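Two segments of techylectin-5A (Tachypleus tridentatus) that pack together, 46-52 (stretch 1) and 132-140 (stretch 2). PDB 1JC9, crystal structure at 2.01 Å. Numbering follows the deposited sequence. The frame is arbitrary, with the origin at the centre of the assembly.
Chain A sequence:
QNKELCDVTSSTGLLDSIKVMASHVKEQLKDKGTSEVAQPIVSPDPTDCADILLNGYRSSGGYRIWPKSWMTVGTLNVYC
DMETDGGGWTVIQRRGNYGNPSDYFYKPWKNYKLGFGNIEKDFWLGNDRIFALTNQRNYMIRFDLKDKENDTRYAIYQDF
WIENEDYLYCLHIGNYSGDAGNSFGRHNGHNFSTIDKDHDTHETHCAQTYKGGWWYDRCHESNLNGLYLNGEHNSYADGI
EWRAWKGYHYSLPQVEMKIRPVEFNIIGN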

# COMPACT_ATOMS: atom_id res chain seq x y z
N PRO A 46 -16.30 -12.46 10.15
CA PRO A 46 -15.90 -11.14 9.63
C PRO A 46 -14.93 -11.27 8.45
O PRO A 46 -13.91 -11.95 8.54
N THR A 47 -15.25 -10.59 7.34
CA THR A 47 -14.44 -10.64 6.13
C THR A 47 -13.35 -9.57 6.02
O THR A 47 -12.47 -9.66 5.16
N ASP A 48 -13.42 -8.57 6.89
CA ASP A 48 -12.44 -7.49 6.91
C ASP A 48 -12.62 -6.65 8.17
O ASP A 48 -13.43 -6.99 9.03
N CYS A 49 -11.87 -5.56 8.29
CA CYS A 49 -11.97 -4.71 9.46
C CYS A 49 -13.29 -3.94 9.60
O CYS A 49 -13.67 -3.57 10.71
N ALA A 50 -13.98 -3.69 8.49
CA ALA A 50 -15.26 -2.98 8.57
C ALA A 50 -16.25 -3.89 9.30
O ALA A 50 -17.03 -3.43 10.13
N ASP A 51 -16.20 -5.19 8.98
CA ASP A 51 -17.07 -6.17 9.63
C ASP A 51 -16.73 -6.24 11.12
O ASP A 51 -17.62 -6.32 11.97
N ILE A 52 -15.43 -6.24 11.42
CA ILE A 52 -14.97 -6.30 12.80
C ILE A 52 -15.55 -5.13 13.60
O ILE A 52 -15.97 -5.30 14.74
N ALA A 132 -7.27 -10.99 -3.02
CA ALA A 132 -8.40 -11.65 -2.36
C ALA A 132 -9.34 -10.66 -1.66
O ALA A 132 -10.56 -10.77 -1.79
N LEU A 133 -8.77 -9.71 -0.93
CA LEU A 133 -9.60 -8.73 -0.24
C LEU A 133 -10.29 -7.73 -1.17
O LEU A 133 -11.50 -7.51 -1.06
N THR A 134 -9.53 -7.13 -2.10
CA THR A 134 -10.11 -6.13 -3.01
C THR A 134 -11.12 -6.66 -4.01
O THR A 134 -11.87 -5.88 -4.61
N ASN A 135 -11.16 -7.97 -4.19
CA ASN A 135 -12.11 -8.56 -5.12
C ASN A 135 -13.38 -9.12 -4.46
O ASN A 135 -14.33 -9.43 -5.17
N GLN A 136 -13.40 -9.24 -3.13
CA GLN A 136 -14.60 -9.78 -2.47
C GLN A 136 -15.74 -8.78 -2.49
O GLN A 136 -16.91 -9.14 -2.31
N ARG A 137 -15.40 -7.52 -2.71
CA ARG A 137 -16.39 -6.45 -2.85
C ARG A 137 -15.71 -5.15 -3.23
O ARG A 137 -14.50 -5.14 -3.46
N ASN A 138 -16.47 -4.07 -3.33
CA ASN A 138 -15.89 -2.80 -3.75
C ASN A 138 -15.27 -1.98 -2.62
O ASN A 138 -15.93 -1.61 -1.66
N TYR A 139 -13.98 -1.70 -2.76
CA TYR A 139 -13.23 -0.95 -1.76
C TYR A 139 -12.64 0.35 -2.28
O TYR A 139 -12.44 0.53 -3.48
N MET A 140 -12.36 1.25 -1.34
CA MET A 140 -11.69 2.50 -1.67
C MET A 140 -10.38 2.38 -0.89
O MET A 140 -10.33 1.69 0.14

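Polar side chains can join distant parts of a chain when charges and donors find partners across the gap. The contact between these two segments of techylectin-5A, which buries 232 Å² in all, is a compact example, built largely round R137, T47 and D48.

R137 points toward the first stretch and reaches it with a long arm, chi1 p and then chi2 and chi3 both t, before chi4 turns the guanidinium at -82°. The group meets its partners in different ways. OG1 of T47 lies at its edge, near the plane, and accepts a hydrogen bond from R137 NH1 at 3.1 Å and a weak one from NH2 at 3.3 Å. D48 OD2 sits instead over one face, 2.6 Å from R137 NH2, a salt bridge without the in-plane geometry of a good hydrogen bond. A second, longer salt bridge links D51 OD1 to R137 NH2 at 3.4 Å.

T47, in the p rotamer, does not merely accept: its OG1 donates to D51 OD2 at 2.7 Å, so the hydroxyl relays between arginine and aspartate. D51 OD2 also accepts from T47 N, at 2.8 Å.

D48, likewise p, splits its hydrogen bonds between two tasks. D48 OD1 caps the helix that follows, accepting from D51 N at 2.9 Å and, weakly, from A50 N at 2.8 Å. D48 OD2 faces across the interface, where in addition to the arginine it takes a short 2.5 Å hydrogen bond from Y139 OH (chi1 m), at the edge of the tyrosine ring.

Q136, chi1 p and chi2 t, ties the network together. Q136 NE2 donates both to the backbone T47 O, at 3.1 Å, and to Y139 OH, at 2.9 Å. Beside it L133, chi1 m and chi2 t, starts sideways but brings CD2 within 3.9 Å of T47 O, a minor van der Waals contact with the carbonyl oxygen.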

# COMPACT_ATOMS: atom_id res chain seq x y z
CB PRO A 46 -15.27 -10.47 10.85
CG PRO A 46 -14.69 -11.64 11.62
CD PRO A 46 -15.79 -12.67 11.52
CB THR A 47 -15.33 -10.55 4.86
OG1 THR A 47 -15.94 -9.25 4.80
CG2 THR A 47 -16.41 -11.62 4.90
CB ASP A 48 -12.58 -6.59 5.66
CG ASP A 48 -13.94 -5.92 5.57
OD1 ASP A 48 -14.56 -5.69 6.63
OD2 ASP A 48 -14.39 -5.62 4.44
CB CYS A 49 -10.81 -3.74 9.50
SG CYS A 49 -9.19 -4.54 9.72
CB ALA A 50 -15.78 -2.66 7.17
CB ASP A 51 -16.89 -7.56 9.02
CG ASP A 51 -17.55 -7.70 7.67
OD1 ASP A 51 -18.31 -6.80 7.27
OD2 ASP A 51 -17.33 -8.74 7.00
CB ILE A 52 -13.42 -6.24 12.88
CG1 ILE A 52 -12.80 -7.50 12.27
CG2 ILE A 52 -12.98 -6.07 14.33
CD1 ILE A 52 -13.00 -8.75 13.09
CB ALA A 132 -7.89 -12.68 -1.35
CB LEU A 133 -8.76 -7.98 0.80
CG LEU A 133 -8.21 -8.80 1.98
CD1 LEU A 133 -7.30 -7.92 2.82
CD2 LEU A 133 -9.34 -9.34 2.83
CB THR A 134 -9.01 -5.37 -3.79
OG1 THR A 134 -8.20 -6.28 -4.54
CG2 THR A 134 -8.13 -4.59 -2.82
CB ASN A 135 -11.43 -9.66 -5.95
CG ASN A 135 -10.52 -9.09 -7.04
OD1 ASN A 135 -10.86 -9.12 -8.22
ND2 ASN A 135 -9.37 -8.55 -6.63
CB GLN A 136 -14.29 -10.25 -1.04
CG GLN A 136 -13.83 -9.19 -0.06
CD GLN A 136 -13.42 -9.82 1.27
OE1 GLN A 136 -13.35 -11.04 1.40
NE2 GLN A 136 -13.13 -8.98 2.26
CB ARG A 137 -17.26 -6.29 -1.60
CG ARG A 137 -16.59 -5.97 -0.28
CD ARG A 137 -17.73 -5.62 0.66
NE ARG A 137 -17.37 -5.43 2.06
CZ ARG A 137 -17.21 -6.42 2.94
NH1 ARG A 137 -17.38 -7.68 2.56
NH2 ARG A 137 -16.94 -6.13 4.21
CB ASN A 138 -16.95 -1.98 -4.50
CG ASN A 138 -16.35 -0.82 -5.27
OD1 ASN A 138 -15.24 -0.91 -5.79
ND2 ASN A 138 -17.09 0.28 -5.35
CB TYR A 139 -12.06 -1.77 -1.22
CG TYR A 139 -12.42 -2.94 -0.34
CD1 TYR A 139 -12.79 -4.16 -0.89
CD2 TYR A 139 -12.42 -2.81 1.04
CE1 TYR A 139 -13.13 -5.24 -0.07
CE2 TYR A 139 -12.76 -3.87 1.86
CZ TYR A 139 -13.12 -5.08 1.30
OH TYR A 139 -13.47 -6.12 2.13
CB MET A 140 -12.48 3.72 -1.19
CG MET A 140 -12.74 3.80 0.31
SD MET A 140 -13.46 5.40 0.77
CE MET A 140 -14.90 5.44 -0.29